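Local coordinates for protein oxidoreductase (Ralstonia eutropha, PDB 3HJ9) that binds flavin mononucleotide and is probably an FMN-dependent oxidoreductase of the nitroreductase family, at residues I29-D35 with L62-E67. Numbering follows the deposited sequence. Where two conformers were deposited one is given.
Sequences ITLPEPD and LKQLSE
Ser66 OG donates a hydrogen bond to Pro32 O, with 2.6 Å between the two atoms. The C=O...OG angle of 153° shows that OG arrives bent from the C=O direction, and it is tilted a little from the carbonyl plane. Rotation about chi1 (170°) sets OG opposite the serine's own N and sends it out to the loop; His112 hydrogen-bonds to the same OG, so this buried hydroxyl has two hydrogen-bonding partners. Beside it the Pro32 ring lies against the first helical turn: its CD is 3.7 Å from Leu62 CG and 3.9 Å from Ser66 CB. The two methyls of Leu62 part: CD1 meets Leu31 CD2 at 4.0 Å and Ile29 CG2 at 4.2 Å, while CD2 lies by the proline. Further along, Glu67 passes Pro34 with its CG and then runs extended, so that OE2 receives a weak bond from Asp35 N (3.5 Å). Lys63 NZ forms a salt bridge to this same OE2 at 3.0 Å, coming 40° out of the carboxylate plane, and Tyr174 hydrogen-bonds to OE1; together they pin both oxygens. Trp47 of the second subunit packs on Pro34, carrying the contact to the dimer interface. Away from the flavin sites, an extended segment leaving the edge strand 28-30 thus lies along the N-terminal turns of helix 62-73, which packs against the antiparallel sheet of the nitroreductase alpha/beta fold.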
loop_
_atom_site.group_PDB
_atom_site.type_symbol
_atom_site.label_atom_id
_atom_site.label_comp_id
_atom_site.label_asym_id
_atom_site.label_seq_id
_atom_site.Cartn_x
_atom_site.Cartn_y
_atom_site.Cartn_z
ATOM N N ILE A 29 25.798 3.229 -7.171
ATOM C CA ILE A 29 25.363 4.591 -7.473
ATOM C C ILE A 29 24.986 5.214 -6.114
ATOM O O ILE A 29 24.093 4.704 -5.440
ATOM C CB ILE A 29 24.184 4.672 -8.449
ATOM C CG1 ILE A 29 24.535 4.020 -9.793
ATOM C CG2 ILE A 29 23.800 6.143 -8.691
ATOM C CD1 ILE A 29 23.367 3.923 -10.757
ATOM N N THR A 30 25.729 6.252 -5.699
ATOM C CA THR A 30 25.438 6.965 -4.451
ATOM C C THR A 30 24.338 7.973 -4.772
ATOM O O THR A 30 24.330 8.590 -5.841
ATOM C CB THR A 30 26.675 7.658 -3.867
ATOM O OG1 THR A 30 27.282 8.459 -4.882
ATOM C CG2 THR A 30 27.684 6.620 -3.371
ATOM N N LEU A 31 23.394 8.116 -3.866
ATOM C CA LEU A 31 22.251 8.999 -4.040
ATOM C C LEU A 31 22.370 10.180 -3.072
ATOM O O LEU A 31 22.832 10.001 -1.939
ATOM C CB LEU A 31 20.978 8.222 -3.735
ATOM C CG LEU A 31 20.694 6.987 -4.589
ATOM C CD1 LEU A 31 19.612 6.167 -3.953
ATOM C CD2 LEU A 31 20.303 7.397 -6.037
ATOM N N PRO A 32 21.922 11.383 -3.495
ATOM C CA PRO A 32 21.987 12.532 -2.580
ATOM C C PRO A 32 20.960 12.418 -1.467
ATOM O O PRO A 32 19.976 11.659 -1.601
ATOM C CB PRO A 32 21.700 13.724 -3.505
ATOM C CG PRO A 32 20.858 13.155 -4.570
ATOM C CD PRO A 32 21.418 11.796 -4.820
ATOM N N GLU A 33 21.200 13.129 -0.366
ATOM C CA GLU A 33 20.284 13.090 0.781
ATOM C C GLU A 33 18.904 13.575 0.380
ATOM O O GLU A 33 18.805 14.590 -0.277
ATOM C CB GLU A 33 20.756 13.957 1.966
ATOM C CG GLU A 33 21.816 13.307 2.794
ATOM C CD GLU A 33 22.005 13.980 4.146
ATOM O OE1 GLU A 33 22.335 15.206 4.166
ATOM O OE2 GLU A 33 21.837 13.259 5.181
ATOM N N PRO A 34 17.841 12.857 0.777
ATOM C CA PRO A 34 16.491 13.309 0.433
ATOM C C PRO A 34 16.028 14.560 1.245
ATOM O O PRO A 34 16.494 14.743 2.378
ATOM C CB PRO A 34 15.640 12.072 0.747
ATOM C CG PRO A 34 16.348 11.413 1.865
ATOM C CD PRO A 34 17.818 11.658 1.631
ATOM N N ASP A 35 15.188 15.417 0.628
ATOM C CA ASP A 35 14.648 16.613 1.313
ATOM C C ASP A 35 13.626 16.166 2.369
ATOM O O ASP A 35 12.985 15.147 2.240
ATOM C CB ASP A 35 14.005 17.628 0.338
ATOM C CG ASP A 35 13.769 19.006 0.983
ATOM O OD1 ASP A 35 12.752 19.666 0.695
ATOM O OD2 ASP A 35 14.592 19.418 1.815
ATOM N N LEU A 62 18.935 12.682 -10.803
ATOM C CA LEU A 62 19.404 11.939 -9.631
ATOM C C LEU A 62 18.638 12.304 -8.354
ATOM O O LEU A 62 18.348 11.418 -7.548
ATOM C CB LEU A 62 20.916 12.125 -9.437
ATOM C CG LEU A 62 21.639 11.174 -8.487
ATOM C CD1 LEU A 62 21.570 9.727 -8.978
ATOM C CD2 LEU A 62 23.091 11.643 -8.377
ATOM N N LYS A 63 18.289 13.585 -8.192
ATOM C CA LYS A 63 17.494 14.055 -7.037
ATOM C C LYS A 63 16.145 13.340 -6.953
ATOM O O LYS A 63 15.727 12.949 -5.868
ATOM C CB LYS A 63 17.260 15.580 -7.093
ATOM C CG LYS A 63 16.546 16.213 -5.841
ATOM C CD LYS A 63 16.335 17.737 -6.030
ATOM C CE LYS A 63 15.593 18.425 -4.865
ATOM N NZ LYS A 63 14.247 17.852 -4.579
ATOM N N GLN A 64 15.474 13.186 -8.096
ATOM C CA GLN A 64 14.188 12.520 -8.152
ATOM C C GLN A 64 14.327 11.025 -7.950
ATOM O O GLN A 64 13.519 10.449 -7.232
ATOM C CB GLN A 64 13.407 12.819 -9.423
ATOM C CG GLN A 64 12.793 14.210 -9.452
ATOM C CD GLN A 64 11.832 14.406 -10.621
ATOM O OE1 GLN A 64 11.838 13.631 -11.588
ATOM N NE2 GLN A 64 11.013 15.462 -10.547
ATOM N N LEU A 65 15.326 10.388 -8.574
ATOM C CA LEU A 65 15.544 8.948 -8.324
ATOM C C LEU A 65 15.734 8.694 -6.819
ATOM O O LEU A 65 15.149 7.771 -6.251
ATOM C CB LEU A 65 16.748 8.442 -9.097
ATOM C CG LEU A 65 17.114 6.957 -9.022
ATOM C CD1 LEU A 65 15.935 6.060 -9.432
ATOM C CD2 LEU A 65 18.379 6.729 -9.894
ATOM N N SER A 66 16.515 9.558 -6.184
ATOM C CA SER A 66 16.799 9.471 -4.753
ATOM C C SER A 66 15.557 9.572 -3.891
ATOM O O SER A 66 15.320 8.714 -3.041
ATOM C CB SER A 66 17.786 10.567 -4.351
ATOM O OG SER A 66 17.926 10.667 -2.946
ATOM N N GLU A 67 14.779 10.630 -4.107
ATOM C CA GLU A 67 13.559 10.860 -3.334
ATOM C C GLU A 67 12.488 9.763 -3.527
ATOM O O GLU A 67 11.851 9.364 -2.571
ATOM C CB GLU A 67 13.015 12.273 -3.585
ATOM C CG GLU A 67 13.941 13.362 -3.049
ATOM C CD GLU A 67 13.448 14.763 -3.300
ATOM O OE1 GLU A 67 12.574 14.954 -4.177
ATOM O OE2 GLU A 67 13.932 15.681 -2.603
#